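Local coordinates for glycerophosphodiester phosphodiesterase (Thermotoga maritima, PDB 1O1Z), which belongs to the glycerophosphodiester phosphodiesterase family, whose members are built on a TIM-barrel fold, and carries a bound sodium ion in this model, at residues Thr29-Ala32 and Phe33-Ile37; Leu138-Glu141 and Lys142-Thr146; Pro178-Ala181 and Phe182-Glu185. All coordinates share one frame; numbering follows the deposited sequence. Where two conformers were deposited one is given.

Contact 1 (Thr29-Ala32 and Phe33-Ile37)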
loop_
_atom_site.group_PDB
_atom_site.type_symbol
_atom_site.label_atom_id
_atom_site.label_comp_id
_atom_site.label_asym_id
_atom_site.label_seq_id
_atom_site.Cartn_x
_atom_site.Cartn_y
_atom_site.Cartn_z
ATOM N N THR A 29 -7.451 8.984 -6.131
ATOM C CA THR A 29 -7.578 9.695 -7.412
ATOM C C THR A 29 -6.241 10.164 -7.923
ATOM O O THR A 29 -5.281 10.319 -7.151
ATOM C CB THR A 29 -8.482 10.937 -7.295
ATOM O OG1 THR A 29 -7.927 11.884 -6.346
ATOM C CG2 THR A 29 -9.877 10.564 -6.810
ATOM N N LEU A 30 -6.171 10.472 -9.219
ATOM C CA LEU A 30 -4.914 10.954 -9.776
ATOM C C LEU A 30 -4.482 12.227 -9.072
ATOM O O LEU A 30 -3.303 12.412 -8.811
ATOM C CB LEU A 30 -4.993 11.208 -11.286
ATOM C CG LEU A 30 -5.157 9.999 -12.184
ATOM C CD1 LEU A 30 -5.332 10.451 -13.625
ATOM C CD2 LEU A 30 -3.952 9.076 -12.046
ATOM N N GLU A 31 -5.431 13.117 -8.777
ATOM C CA GLU A 31 -5.123 14.330 -8.062
ATOM C C GLU A 31 -4.472 14.019 -6.723
ATOM O O GLU A 31 -3.439 14.592 -6.390
ATOM C CB GLU A 31 -6.382 15.179 -7.858
ATOM C CG GLU A 31 -6.127 16.453 -7.074
ATOM C CD GLU A 31 -7.397 17.232 -6.804
ATOM O OE1 GLU A 31 -8.405 16.614 -6.405
ATOM O OE2 GLU A 31 -7.368 18.464 -6.960
ATOM N N ALA A 32 -5.043 13.090 -5.954
ATOM C CA ALA A 32 -4.464 12.758 -4.641
ATOM C C ALA A 32 -3.036 12.213 -4.781
ATOM O O ALA A 32 -2.149 12.564 -4.007
ATOM C CB ALA A 32 -5.343 11.786 -3.907
ATOM N N PHE A 33 -2.807 11.365 -5.781
ATOM C CA PHE A 33 -1.460 10.811 -5.969
ATOM C C PHE A 33 -0.476 11.893 -6.385
ATOM O O PHE A 33 0.615 11.989 -5.837
ATOM C CB PHE A 33 -1.447 9.695 -7.014
ATOM C CG PHE A 33 -2.350 8.531 -6.693
ATOM C CD1 PHE A 33 -2.301 7.920 -5.458
ATOM C CD2 PHE A 33 -3.200 7.985 -7.650
ATOM C CE1 PHE A 33 -3.107 6.836 -5.151
ATOM C CE2 PHE A 33 -4.016 6.907 -7.338
ATOM C CZ PHE A 33 -3.976 6.333 -6.107
ATOM N N MET A 34 -0.865 12.731 -7.345
ATOM C CA MET A 34 0.021 13.810 -7.815
ATOM C C MET A 34 0.340 14.797 -6.680
ATOM O O MET A 34 1.474 15.248 -6.550
ATOM C CB MET A 34 -0.575 14.501 -9.049
ATOM C CG MET A 34 -0.660 13.534 -10.259
ATOM S SD MET A 34 -1.201 14.455 -11.791
ATOM C CE MET A 34 -2.887 14.821 -11.388
ATOM N N LYS A 35 -0.659 15.122 -5.867
ATOM C CA LYS A 35 -0.467 16.049 -4.753
ATOM C C LYS A 35 0.451 15.488 -3.657
ATOM O O LYS A 35 1.179 16.240 -3.017
ATOM C CB LYS A 35 -1.814 16.485 -4.161
ATOM C CG LYS A 35 -2.634 17.391 -5.067
ATOM C CD LYS A 35 -2.065 18.768 -5.120
ATOM C CE LYS A 35 -2.772 19.602 -6.180
ATOM N NZ LYS A 35 -2.122 20.924 -6.317
ATOM N N ALA A 36 0.430 14.168 -3.452
ATOM C CA ALA A 36 1.353 13.543 -2.506
ATOM C C ALA A 36 2.784 13.723 -2.972
ATOM O O ALA A 36 3.662 14.059 -2.205
ATOM C CB ALA A 36 1.035 12.057 -2.358
ATOM N N ILE A 37 3.012 13.506 -4.260
ATOM C CA ILE A 37 4.358 13.653 -4.826
ATOM C C ILE A 37 4.804 15.114 -4.796
ATOM O O ILE A 37 5.947 15.428 -4.449
ATOM C CB ILE A 37 4.402 13.069 -6.272
ATOM C CG1 ILE A 37 3.983 11.600 -6.310
ATOM C CG2 ILE A 37 5.791 13.276 -6.894
ATOM C CD1 ILE A 37 4.707 10.705 -5.333
#
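T29 OG1 is gripped twice: it accepts from A32 N at 3.2 Å, the capping bond of an N-cap residue, and a second hydrogen bond joins the same hydroxyl to L26 O in the preceding loop, which fixes its rotation. M34 N gives its hydrogen to L30 O at 2.9 Å, an almost straight bond (N-H...O 170°) of the i to i+4 kind. Two more bonds flank it: F33 N reaches back to T29 O, and K35 N to E31 O at 2.9 Å. Next along, A36 N bonds A32 O. T29 O lies over one face of the F33 ring, 3.2 Å from F33 CD2, so the carbonyl that starts the helical bonding is also covered by an aromatic. This is nearly all of helix 30-38, from its N-cap, the crossover helix of the beta-alpha-beta unit formed with parallel strands 14-18 and 43-50 of the TIM barrel. The F33 ring is sent toward V44 and L46 of strand 43-50, and V96 of helix 93-99 packs against both F33 and L30. M34, bent at chi3 in one of its two conformers, brings CE to 4.2 Å from L30 CB, a contact that is therefore not certain. E31 and K35 touch through their aliphatic parts, CG to CG at 4.1 Å; their charged ends remain 5.8 Å apart from E31 OE2 to K35 NZ, and K35 NZ has a long, weak ion pair with E38.

Contact 2 (Leu138-Glu141 and Lys142-Thr146)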
loop_
_atom_site.group_PDB
_atom_site.type_symbol
_atom_site.label_atom_id
_atom_site.label_comp_id
_atom_site.label_asym_id
_atom_site.label_seq_id
_atom_site.Cartn_x
_atom_site.Cartn_y
_atom_site.Cartn_z
ATOM N N LEU A 138 -1.059 -15.692 -1.411
ATOM C CA LEU A 138 -1.084 -15.155 -2.773
ATOM C C LEU A 138 0.281 -14.587 -3.138
ATOM O O LEU A 138 0.806 -14.841 -4.228
ATOM C CB LEU A 138 -2.160 -14.084 -2.905
ATOM C CG LEU A 138 -2.121 -13.255 -4.190
ATOM C CD1 LEU A 138 -2.400 -14.145 -5.380
ATOM C CD2 LEU A 138 -3.104 -12.103 -4.079
ATOM N N LEU A 139 0.854 -13.831 -2.210
ATOM C CA LEU A 139 2.156 -13.199 -2.473
ATOM C C LEU A 139 3.213 -14.276 -2.647
ATOM O O LEU A 139 4.003 -14.243 -3.596
ATOM C CB LEU A 139 2.532 -12.239 -1.345
ATOM C CG LEU A 139 1.571 -11.050 -1.205
ATOM C CD1 LEU A 139 1.889 -10.266 0.075
ATOM C CD2 LEU A 139 1.615 -10.156 -2.426
ATOM N N ASP A 140 3.240 -15.234 -1.731
ATOM C CA ASP A 140 4.259 -16.288 -1.794
ATOM C C ASP A 140 4.130 -17.161 -3.038
ATOM O O ASP A 140 5.140 -17.684 -3.527
ATOM C CB ASP A 140 4.218 -17.183 -0.579
ATOM C CG ASP A 140 4.561 -16.479 0.711
ATOM O OD1 ASP A 140 5.263 -15.454 0.711
ATOM O OD2 ASP A 140 4.221 -16.998 1.797
ATOM N N GLU A 141 2.897 -17.367 -3.522
ATOM C CA GLU A 141 2.663 -18.212 -4.675
ATOM C C GLU A 141 2.890 -17.525 -6.011
ATOM O O GLU A 141 3.378 -18.155 -6.959
ATOM C CB GLU A 141 1.235 -18.767 -4.610
ATOM C CG GLU A 141 1.024 -19.728 -3.465
ATOM C CD GLU A 141 -0.437 -19.999 -3.140
ATOM O OE1 GLU A 141 -1.308 -19.629 -3.966
ATOM O OE2 GLU A 141 -0.720 -20.588 -2.065
ATOM N N LYS A 142 2.502 -16.263 -6.115
ATOM C CA LYS A 142 2.452 -15.589 -7.424
ATOM C C LYS A 142 3.407 -14.428 -7.580
ATOM O O LYS A 142 3.639 -13.981 -8.717
ATOM C CB LYS A 142 1.030 -15.098 -7.725
ATOM C CG LYS A 142 0.059 -16.229 -7.978
ATOM C CD LYS A 142 -1.292 -15.744 -8.501
ATOM C CE LYS A 142 -1.259 -15.401 -9.961
ATOM N NZ LYS A 142 -1.466 -16.613 -10.816
ATOM N N PHE A 143 3.978 -13.929 -6.483
ATOM C CA PHE A 143 4.783 -12.693 -6.536
ATOM C C PHE A 143 6.272 -12.924 -6.303
ATOM O O PHE A 143 7.022 -11.981 -6.099
ATOM C CB PHE A 143 4.179 -11.654 -5.593
ATOM C CG PHE A 143 2.887 -11.059 -6.108
ATOM C CD1 PHE A 143 1.693 -11.757 -6.010
ATOM C CD2 PHE A 143 2.878 -9.825 -6.737
ATOM C CE1 PHE A 143 0.527 -11.228 -6.520
ATOM C CE2 PHE A 143 1.702 -9.295 -7.257
ATOM C CZ PHE A 143 0.520 -9.984 -7.127
ATOM N N LYS A 144 6.720 -14.175 -6.355
ATOM C CA LYS A 144 8.149 -14.402 -6.290
ATOM C C LYS A 144 8.839 -13.671 -7.428
ATOM O O LYS A 144 8.321 -13.590 -8.535
ATOM C CB LYS A 144 8.502 -15.876 -6.314
ATOM C CG LYS A 144 8.039 -16.696 -5.112
ATOM C CD LYS A 144 8.565 -16.100 -3.826
ATOM C CE LYS A 144 8.451 -16.994 -2.635
ATOM N NZ LYS A 144 9.084 -16.264 -1.506
ATOM N N GLY A 145 10.020 -13.148 -7.133
ATOM C CA GLY A 145 10.737 -12.343 -8.113
ATOM C C GLY A 145 10.291 -10.898 -8.261
ATOM O O GLY A 145 10.728 -10.184 -9.171
ATOM N N THR A 146 9.423 -10.449 -7.363
ATOM C CA THR A 146 9.029 -9.052 -7.222
ATOM C C THR A 146 9.251 -8.661 -5.764
ATOM O O THR A 146 9.429 -9.544 -4.901
ATOM C CB THR A 146 7.538 -8.810 -7.550
ATOM O OG1 THR A 146 6.686 -9.304 -6.486
ATOM C CG2 THR A 146 7.091 -9.488 -8.837
HETATM O O HOH W 1 5.681 -16.604 -7.771
#
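Helix 136-142 runs out here: K142 N bonds L138 O and F143 N bonds L139 O, each at 2.9 Å and each somewhat bent. F143 then leaves helical angles and opens a type II beta turn to T146, with G145 at positive phi, forming the alpha-to-beta connection into strand 148-151 of the TIM barrel. A water bridges the end of the helix, donating to E141 O and accepting from K144 N. F143 is the hydrophobic centre of the bend. L139 CD2 stands over one face of its ring, offset toward the rim, in a CH-pi contact 4.2 Å from the centroid, while L138 O comes to the ring edge near its plane. L138 places CG anti to its backbone nitrogen (chi1 169°), bringing CD1 within 3.7 Å of K142 CD. Beyond the two segments the F143 ring meets F131 with planes about 50° apart and packs on L120 of helix 116-123. K144 bends at chi2 and lays its methylenes along D140 O, CG being 3.4 Å from that oxygen; its ammonium is salt-bridged to E170, while D140 OD2 is salt-bridged to R166 and OD1 hydrogen-bonded to Y150 OH. F143 O, the turn carbonyl, is gripped twice by T146: by its N at 3.1 Å and, in the carbonyl plane on a lone pair, by its OG1 at 2.7 Å.

Contact 3 (Pro178-Ala181 and Phe182-Glu185)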
loop_
_atom_site.group_PDB
_atom_site.type_symbol
_atom_site.label_atom_id
_atom_site.label_comp_id
_atom_site.label_asym_id
_atom_site.label_seq_id
_atom_site.Cartn_x
_atom_site.Cartn_y
_atom_site.Cartn_z
ATOM N N PRO A 178 0.693 -2.730 11.489
ATOM C CA PRO A 178 -0.064 -1.663 12.128
ATOM C C PRO A 178 0.803 -0.997 13.171
ATOM O O PRO A 178 1.555 -1.662 13.866
ATOM C CB PRO A 178 -1.243 -2.384 12.770
ATOM C CG PRO A 178 -0.965 -3.821 12.665
ATOM C CD PRO A 178 0.118 -4.062 11.725
ATOM N N TYR A 179 0.721 0.316 13.304
ATOM C CA TYR A 179 1.582 0.970 14.300
ATOM C C TYR A 179 1.365 0.517 15.752
ATOM O O TYR A 179 2.264 0.619 16.582
ATOM C CB TYR A 179 1.500 2.501 14.182
ATOM C CG TYR A 179 0.155 3.094 14.427
ATOM C CD1 TYR A 179 -0.276 3.405 15.710
ATOM C CD2 TYR A 179 -0.680 3.439 13.353
ATOM C CE1 TYR A 179 -1.500 3.986 15.934
ATOM C CE2 TYR A 179 -1.889 4.045 13.570
ATOM C CZ TYR A 179 -2.303 4.316 14.853
ATOM O OH TYR A 179 -3.530 4.902 15.053
ATOM N N GLN A 180 0.175 0.004 16.038
ATOM C CA GLN A 180 -0.167 -0.524 17.342
ATOM C C GLN A 180 0.674 -1.748 17.721
ATOM O O GLN A 180 0.769 -2.087 18.909
ATOM C CB GLN A 180 -1.655 -0.861 17.401
ATOM C CG GLN A 180 -2.576 0.371 17.262
ATOM C CD GLN A 180 -3.031 0.659 15.845
ATOM O OE1 GLN A 180 -2.436 0.194 14.868
ATOM N NE2 GLN A 180 -4.112 1.440 15.725
ATOM N N ALA A 181 1.298 -2.385 16.729
ATOM C CA ALA A 181 2.206 -3.508 16.996
ATOM C C ALA A 181 3.350 -3.120 17.925
ATOM O O ALA A 181 3.818 -3.932 18.709
ATOM C CB ALA A 181 2.766 -4.087 15.707
ATOM N N PHE A 182 3.769 -1.855 17.881
ATOM C CA PHE A 182 4.892 -1.373 18.675
ATOM C C PHE A 182 4.613 -1.162 20.169
ATOM O O PHE A 182 5.515 -0.815 20.924
ATOM C CB PHE A 182 5.470 -0.109 18.020
ATOM C CG PHE A 182 6.114 -0.381 16.718
ATOM C CD1 PHE A 182 7.453 -0.750 16.654
ATOM C CD2 PHE A 182 5.375 -0.331 15.556
ATOM C CE1 PHE A 182 8.039 -1.037 15.431
ATOM C CE2 PHE A 182 5.954 -0.618 14.340
ATOM C CZ PHE A 182 7.282 -0.975 14.276
ATOM N N GLU A 183 3.377 -1.417 20.585
ATOM C CA GLU A 183 2.978 -1.372 21.987
ATOM C C GLU A 183 3.472 -2.578 22.802
ATOM O O GLU A 183 3.507 -2.510 24.023
ATOM C CB GLU A 183 1.446 -1.276 22.088
ATOM C CG GLU A 183 0.866 -0.007 21.464
ATOM C CD GLU A 183 -0.659 -0.034 21.345
ATOM O OE1 GLU A 183 -1.296 -1.008 21.806
ATOM O OE2 GLU A 183 -1.229 0.921 20.775
ATOM N N LEU A 184 3.847 -3.662 22.123
ATOM C CA LEU A 184 4.296 -4.897 22.794
ATOM C C LEU A 184 5.796 -5.068 22.601
ATOM O O LEU A 184 6.279 -5.090 21.474
ATOM C CB LEU A 184 3.572 -6.111 22.210
ATOM C CG LEU A 184 2.078 -6.229 22.543
ATOM C CD1 LEU A 184 1.444 -7.419 21.796
ATOM C CD2 LEU A 184 1.851 -6.347 24.030
ATOM N N GLU A 185 6.521 -5.207 23.707
ATOM C CA GLU A 185 7.975 -5.299 23.650
ATOM C C GLU A 185 8.452 -6.519 22.861
ATOM O O GLU A 185 9.447 -6.433 22.149
ATOM C CB GLU A 185 8.606 -5.248 25.048
ATOM C CG GLU A 185 8.520 -3.879 25.730
ATOM C CD GLU A 185 9.639 -3.644 26.736
ATOM O OE1 GLU A 185 9.560 -4.168 27.865
ATOM O OE2 GLU A 185 10.602 -2.920 26.398
#
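Residues 179-183 wind as a 3-10 segment: F182 N bonds Y179 O and E183 N bonds Q180 O, both at 3.2 Å, and L184 N makes a longer, weak bond to A181 O. In the first two of these i to i+3 bonds the donors stand above the carbonyl planes, 50° out of plane at Y179 O and 57° at Q180 O, with neither on a lone pair. The F182 side chain turns back along the segment, and its CD2 edge comes 3.4 Å from Y179 O, which lies in the ring plane. Away from the segment this ring packs on V203 of strand 200-204 and I215 of helix 209-215. The whole segment is a beta-to-alpha connection of the TIM barrel, carrying the chain from strand 174-178 to helix 185-196, for which L184 is the N-cap residue. Q180 and E183 lie side by side and point the same way, their amide and carboxylate planes 72° apart. Here E183 OE2 meets carbon, 3.8 Å from Q180 CG, and E183 CG is 3.3 Å from Q180 O, so the pair touches without a bond between the polar ends. Q180 bends at chi2, and its OE1 hangs 3.8 Å above the plane of the Y179 ring, over the centre. Y179 in turn packs on L206 and on I211 of helix 209-215.

The three contacts follow one another along one barrel chain without touching; contacts 1 and 2 lie on opposite sides of its centre, their centres about 28 Å apart. Each takes a different part of a connection between strands: contact 1 a crossover helix from its N-cap, contact 2 a helix end turning toward its strand, contact 3 a 3-10 link from strand to helix. Contacts 1 and 2 are partly buried, whereas contact 3 is a surface contact. A phenylalanine takes part in all three, but the N-cap carbonyl lies over its face in 29-37, a leucine methyl in 138-146, and a 3-10 carbonyl meets its edge in 178-185. Contact 2 is tied to neighbouring elements by outward salt bridges from D140, E141, K142 and K144.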